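Local coordinates for protein putative metal-dependent isothiocyanate hydrolase SaxA (Pectobacterium carotovorum, PDB 6BRM) that probably hydrolyses isothiocyanates, toxic defence compounds of plants, using a pair of zinc ions held in a metallo-beta-lactamase fold, at residues 93-96 with 97-101; 107-110 with 111-115. All coordinates share one frame; numbering follows the deposited sequence.

Interaction 1: residues 93-96 with 97-101; sequences KDAA and LIRSQ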
loop_
_atom_site.group_PDB
_atom_site.type_symbol
_atom_site.label_atom_id
_atom_site.label_comp_id
_atom_site.label_asym_id
_atom_site.label_seq_id
_atom_site.Cartn_x
_atom_site.Cartn_y
_atom_site.Cartn_z
ATOM N N LYS B 93 -17.885 4.304 3.664
ATOM C CA LYS B 93 -18.701 4.308 2.433
ATOM C C LYS B 93 -19.436 2.979 2.203
ATOM O O LYS B 93 -20.607 2.983 1.819
ATOM C CB LYS B 93 -17.902 4.731 1.188
ATOM C CG LYS B 93 -16.718 3.853 0.802
ATOM C CD LYS B 93 -16.611 3.635 -0.704
ATOM C CE LYS B 93 -16.391 4.933 -1.466
ATOM N NZ LYS B 93 -15.971 4.674 -2.872
ATOM N N ASP B 94 -18.765 1.860 2.475
ATOM C CA ASP B 94 -19.387 0.536 2.373
ATOM C C ASP B 94 -20.452 0.337 3.457
ATOM O O ASP B 94 -21.468 -0.311 3.209
ATOM C CB ASP B 94 -18.334 -0.584 2.454
ATOM C CG ASP B 94 -17.434 -0.652 1.220
ATOM O OD1 ASP B 94 -17.825 -0.162 0.136
ATOM O OD2 ASP B 94 -16.327 -1.220 1.333
ATOM N N ALA B 95 -20.219 0.895 4.647
ATOM C CA ALA B 95 -21.223 0.886 5.713
ATOM C C ALA B 95 -22.479 1.642 5.294
ATOM O O ALA B 95 -23.590 1.135 5.461
ATOM C CB ALA B 95 -20.657 1.482 6.991
ATOM N N ALA B 96 -22.291 2.843 4.743
ATOM C CA ALA B 96 -23.396 3.674 4.245
ATOM C C ALA B 96 -24.210 2.974 3.159
ATOM O O ALA B 96 -25.438 3.022 3.180
ATOM C CB ALA B 96 -22.867 5.003 3.721
ATOM N N LEU B 97 -23.515 2.337 2.215
ATOM C CA LEU B 97 -24.153 1.555 1.151
ATOM C C LEU B 97 -25.000 0.433 1.741
ATOM O O LEU B 97 -26.203 0.365 1.489
ATOM C CB LEU B 97 -23.099 0.977 0.194
ATOM C CG LEU B 97 -23.543 0.004 -0.916
ATOM C CD1 LEU B 97 -24.755 0.510 -1.689
ATOM C CD2 LEU B 97 -22.385 -0.276 -1.868
ATOM N N ILE B 98 -24.364 -0.420 2.544
ATOM C CA ILE B 98 -25.050 -1.531 3.227
ATOM C C ILE B 98 -26.231 -1.038 4.085
ATOM O O ILE B 98 -27.287 -1.673 4.097
ATOM C CB ILE B 98 -24.045 -2.415 4.039
ATOM C CG1 ILE B 98 -23.487 -3.545 3.162
ATOM C CG2 ILE B 98 -24.684 -3.079 5.256
ATOM C CD1 ILE B 98 -22.766 -3.112 1.903
ATOM N N ARG B 99 -26.056 0.092 4.770
ATOM C CA ARG B 99 -27.125 0.682 5.601
ATOM C C ARG B 99 -28.326 1.155 4.783
ATOM O O ARG B 99 -29.473 0.993 5.209
ATOM C CB ARG B 99 -26.576 1.839 6.446
ATOM C CG ARG B 99 -27.496 2.336 7.562
ATOM C CD ARG B 99 -26.694 2.783 8.781
ATOM N NE ARG B 99 -25.555 3.636 8.407
ATOM C CZ ARG B 99 -24.376 3.704 9.039
ATOM N NH1 ARG B 99 -24.106 2.968 10.122
ATOM N NH2 ARG B 99 -23.439 4.525 8.572
ATOM N N SER B 100 -28.056 1.721 3.606
ATOM C CA SER B 100 -29.112 2.195 2.706
ATOM C C SER B 100 -29.817 1.061 1.942
ATOM O O SER B 100 -30.843 1.293 1.303
ATOM C CB SER B 100 -28.555 3.231 1.726
ATOM O OG SER B 100 -29.570 4.139 1.337
ATOM N N GLN B 101 -29.268 -0.153 2.009
ATOM C CA GLN B 101 -29.910 -1.356 1.470
ATOM C C GLN B 101 -30.802 -2.094 2.485
ATOM O O GLN B 101 -31.127 -3.267 2.272
ATOM C CB GLN B 101 -28.838 -2.308 0.925
ATOM C CG GLN B 101 -28.075 -1.753 -0.270
ATOM C CD GLN B 101 -26.984 -2.679 -0.785
ATOM O OE1 GLN B 101 -26.478 -2.487 -1.891
ATOM N NE2 GLN B 101 -26.619 -3.683 0.004
#

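Interaction 2: residues 107-110 with 111-115; sequences RVLK and DENHF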
loop_
_atom_site.group_PDB
_atom_site.type_symbol
_atom_site.label_atom_id
_atom_site.label_comp_id
_atom_site.label_asym_id
_atom_site.label_seq_id
_atom_site.Cartn_x
_atom_site.Cartn_y
_atom_site.Cartn_z
ATOM N N ARG B 107 -21.219 -2.238 11.701
ATOM C CA ARG B 107 -19.998 -1.752 12.347
ATOM C C ARG B 107 -18.878 -1.645 11.317
ATOM O O ARG B 107 -18.816 -2.434 10.374
ATOM C CB ARG B 107 -19.560 -2.700 13.467
ATOM C CG ARG B 107 -20.366 -2.592 14.750
ATOM C CD ARG B 107 -19.695 -3.391 15.858
ATOM N NE ARG B 107 -20.496 -3.461 17.081
ATOM C CZ ARG B 107 -20.121 -4.079 18.203
ATOM N NH1 ARG B 107 -20.932 -4.079 19.262
ATOM N NH2 ARG B 107 -18.943 -4.699 18.284
ATOM N N VAL B 108 -17.997 -0.667 11.514
ATOM C CA VAL B 108 -16.845 -0.445 10.644
ATOM C C VAL B 108 -15.615 -1.006 11.341
ATOM O O VAL B 108 -15.363 -0.685 12.501
ATOM C CB VAL B 108 -16.623 1.059 10.366
ATOM C CG1 VAL B 108 -15.444 1.268 9.416
ATOM C CG2 VAL B 108 -17.893 1.693 9.809
ATOM N N LEU B 109 -14.862 -1.848 10.635
ATOM C CA LEU B 109 -13.608 -2.383 11.156
ATOM C C LEU B 109 -12.570 -1.274 11.219
ATOM O O LEU B 109 -12.284 -0.628 10.212
ATOM C CB LEU B 109 -13.071 -3.543 10.294
ATOM C CG LEU B 109 -13.238 -4.988 10.784
ATOM C CD1 LEU B 109 -14.594 -5.221 11.422
ATOM C CD2 LEU B 109 -13.007 -5.968 9.640
ATOM N N LYS B 110 -12.015 -1.058 12.409
ATOM C CA LYS B 110 -10.831 -0.225 12.564
ATOM C C LYS B 110 -9.623 -1.045 12.134
ATOM O O LYS B 110 -9.743 -2.242 11.858
ATOM C CB LYS B 110 -10.683 0.247 14.008
ATOM C CG LYS B 110 -11.836 1.123 14.475
ATOM C CD LYS B 110 -11.669 1.555 15.921
ATOM C CE LYS B 110 -12.926 2.243 16.432
ATOM N NZ LYS B 110 -13.279 3.462 15.650
ATOM N N ASP B 111 -8.465 -0.396 12.072
ATOM C CA ASP B 111 -7.211 -1.081 11.738
ATOM C C ASP B 111 -6.871 -2.178 12.746
ATOM O O ASP B 111 -6.288 -3.195 12.375
ATOM C CB ASP B 111 -6.060 -0.079 11.630
ATOM C CG ASP B 111 -6.207 0.846 10.437
ATOM O OD1 ASP B 111 -7.338 1.312 10.178
ATOM O OD2 ASP B 111 -5.195 1.103 9.748
ATOM N N GLU B 112 -7.231 -1.956 14.012
ATOM C CA GLU B 112 -7.122 -2.963 15.071
ATOM C C GLU B 112 -8.447 -3.040 15.818
ATOM O O GLU B 112 -9.028 -2.008 16.139
ATOM C CB GLU B 112 -6.002 -2.593 16.043
ATOM C CG GLU B 112 -4.671 -2.294 15.364
ATOM C CD GLU B 112 -3.490 -2.336 16.315
ATOM O OE1 GLU B 112 -2.383 -2.690 15.859
ATOM O OE2 GLU B 112 -3.662 -2.022 17.517
ATOM N N ASN B 113 -8.922 -4.258 16.090
ATOM C CA ASN B 113 -10.215 -4.470 16.756
ATOM C C ASN B 113 -10.076 -5.496 17.886
ATOM O O ASN B 113 -10.386 -6.682 17.719
ATOM C CB ASN B 113 -11.294 -4.896 15.748
ATOM C CG ASN B 113 -11.412 -3.940 14.572
ATOM O OD1 ASN B 113 -12.233 -3.022 14.579
ATOM N ND2 ASN B 113 -10.576 -4.141 13.564
ATOM N N HIS B 114 -9.614 -5.010 19.039
ATOM C CA HIS B 114 -9.366 -5.840 20.219
ATOM C C HIS B 114 -10.659 -6.004 20.996
ATOM O O HIS B 114 -11.227 -5.016 21.465
ATOM C CB HIS B 114 -8.298 -5.198 21.118
ATOM C CG HIS B 114 -7.011 -4.908 20.411
ATOM N ND1 HIS B 114 -5.989 -5.829 20.313
ATOM C CD2 HIS B 114 -6.587 -3.806 19.747
ATOM C CE1 HIS B 114 -4.989 -5.304 19.628
ATOM N NE2 HIS B 114 -5.328 -4.079 19.269
ATOM N N PHE B 115 -11.131 -7.244 21.114
ATOM C CA PHE B 115 -12.342 -7.555 21.886
ATOM C C PHE B 115 -11.938 -8.167 23.221
ATOM O O PHE B 115 -10.918 -8.858 23.308
ATOM C CB PHE B 115 -13.263 -8.498 21.104
ATOM C CG PHE B 115 -13.755 -7.917 19.811
ATOM C CD1 PHE B 115 -14.733 -6.925 19.810
ATOM C CD2 PHE B 115 -13.239 -8.347 18.593
ATOM C CE1 PHE B 115 -15.189 -6.376 18.619
ATOM C CE2 PHE B 115 -13.688 -7.803 17.400
ATOM C CZ PHE B 115 -14.664 -6.816 17.413
#

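Interaction 1: residues 93-96 with 97-101
Four successive backbone hydrogen bonds carry the chain from 93-96 into 97-101: L97 N to K93 O, I98 N to D94 O, R99 N to A95 O and S100 N to A96 O, all i to i+4, so the two segments make up most of one alpha helix. This is helix 92-100, the crossover of a beta-alpha-beta unit between strands 87-89 and 106-108. The R99 N to A95 O bond measures 2.8 Å, and the I98 bond is the straightest, with 170° at its hydrogen.

The side chains divide by face. A95 and I98 are buried against I106 of the following strand, while A96 and L97 lie on the exposed side. D94 is also buried, its OD2 bonded to Q90 NE2 and its side chain about 4 Å from that of the zinc ligand H67. R99 leaves the helix with CG anti to its own N (chi1 -167°), then bends at chi2 and chi3, which brings the guanidinium back beside A95. There NH2 is 4.4 Å from A95 CB, and A95 O lies over one guanidinium face, displaced from its centre. In I98 the CG1 branch, not CG2, turns toward the preceding turn, and its CD1 comes 3.4 Å from D94 O.

Interaction 2: residues 107-110 with 111-115
N113 ND2 is gripped twice, donating to K110 O at 2.7 Å and to I121 O of the neighbouring strand 120-124. The same amide also accepts through OD1, which receives K110 N at 2.9 Å, so one side chain engages both the N-H and the carbonyl of a single residue. The two bonds differ in quality of aim. K110 N lies in the plane of the N113 carbonyl, on a lone pair, whereas ND2 approaches K110 O from 46° out of the plane of K110's own carbonyl. With CG beside its own backbone N (chi1 -53°), N113 directs the amide back across the turn, and the two bonds together should fix its rotation.

The apolar L109 side chain lies against the amide, its CG 3.9 Å from N113 ND2, the two side chains crossing at about a right angle. At the start of 107-110, R107 extends its chain until NH2 is 4.1 Å from F115 CE1, the guanidinium and ring planes 24° apart; the ring carbon sits at the guanidinium edge. On 111-115 itself, H114 NE2 donates in its ring plane to E112 OE2 in an almost straight bond (3.2 Å), while E112 OE1 forms a salt bridge with R177.

The whole is a turn clasped by an asparagine amide, here joining edge strand 106-108 of one sheet to the weakly bonded edge strand 112-114 of the other in the metallo-beta-lactamase sandwich.

In the fold
The two contacts come in series, interaction 1 closing on helix 92-100 before interaction 2 opens on strand 106-108. Their centres are about 17 Å apart, yet they meet where A95 CB packs against V108 CG2 at 4.0 Å, helix on strand. Together they trace one passage of the chain: the helix of the beta-alpha-beta unit, the outermost strand of the first seven-stranded sheet, and then the crossing to the weakly bonded strand 112-114, which borders the second. All four segments belong to the beta-lactamase superfamily domain. Neither contact supplies a zinc ligand, but the helix brings D94 close to the zinc ligand H67, whereas the turn lies at the periphery.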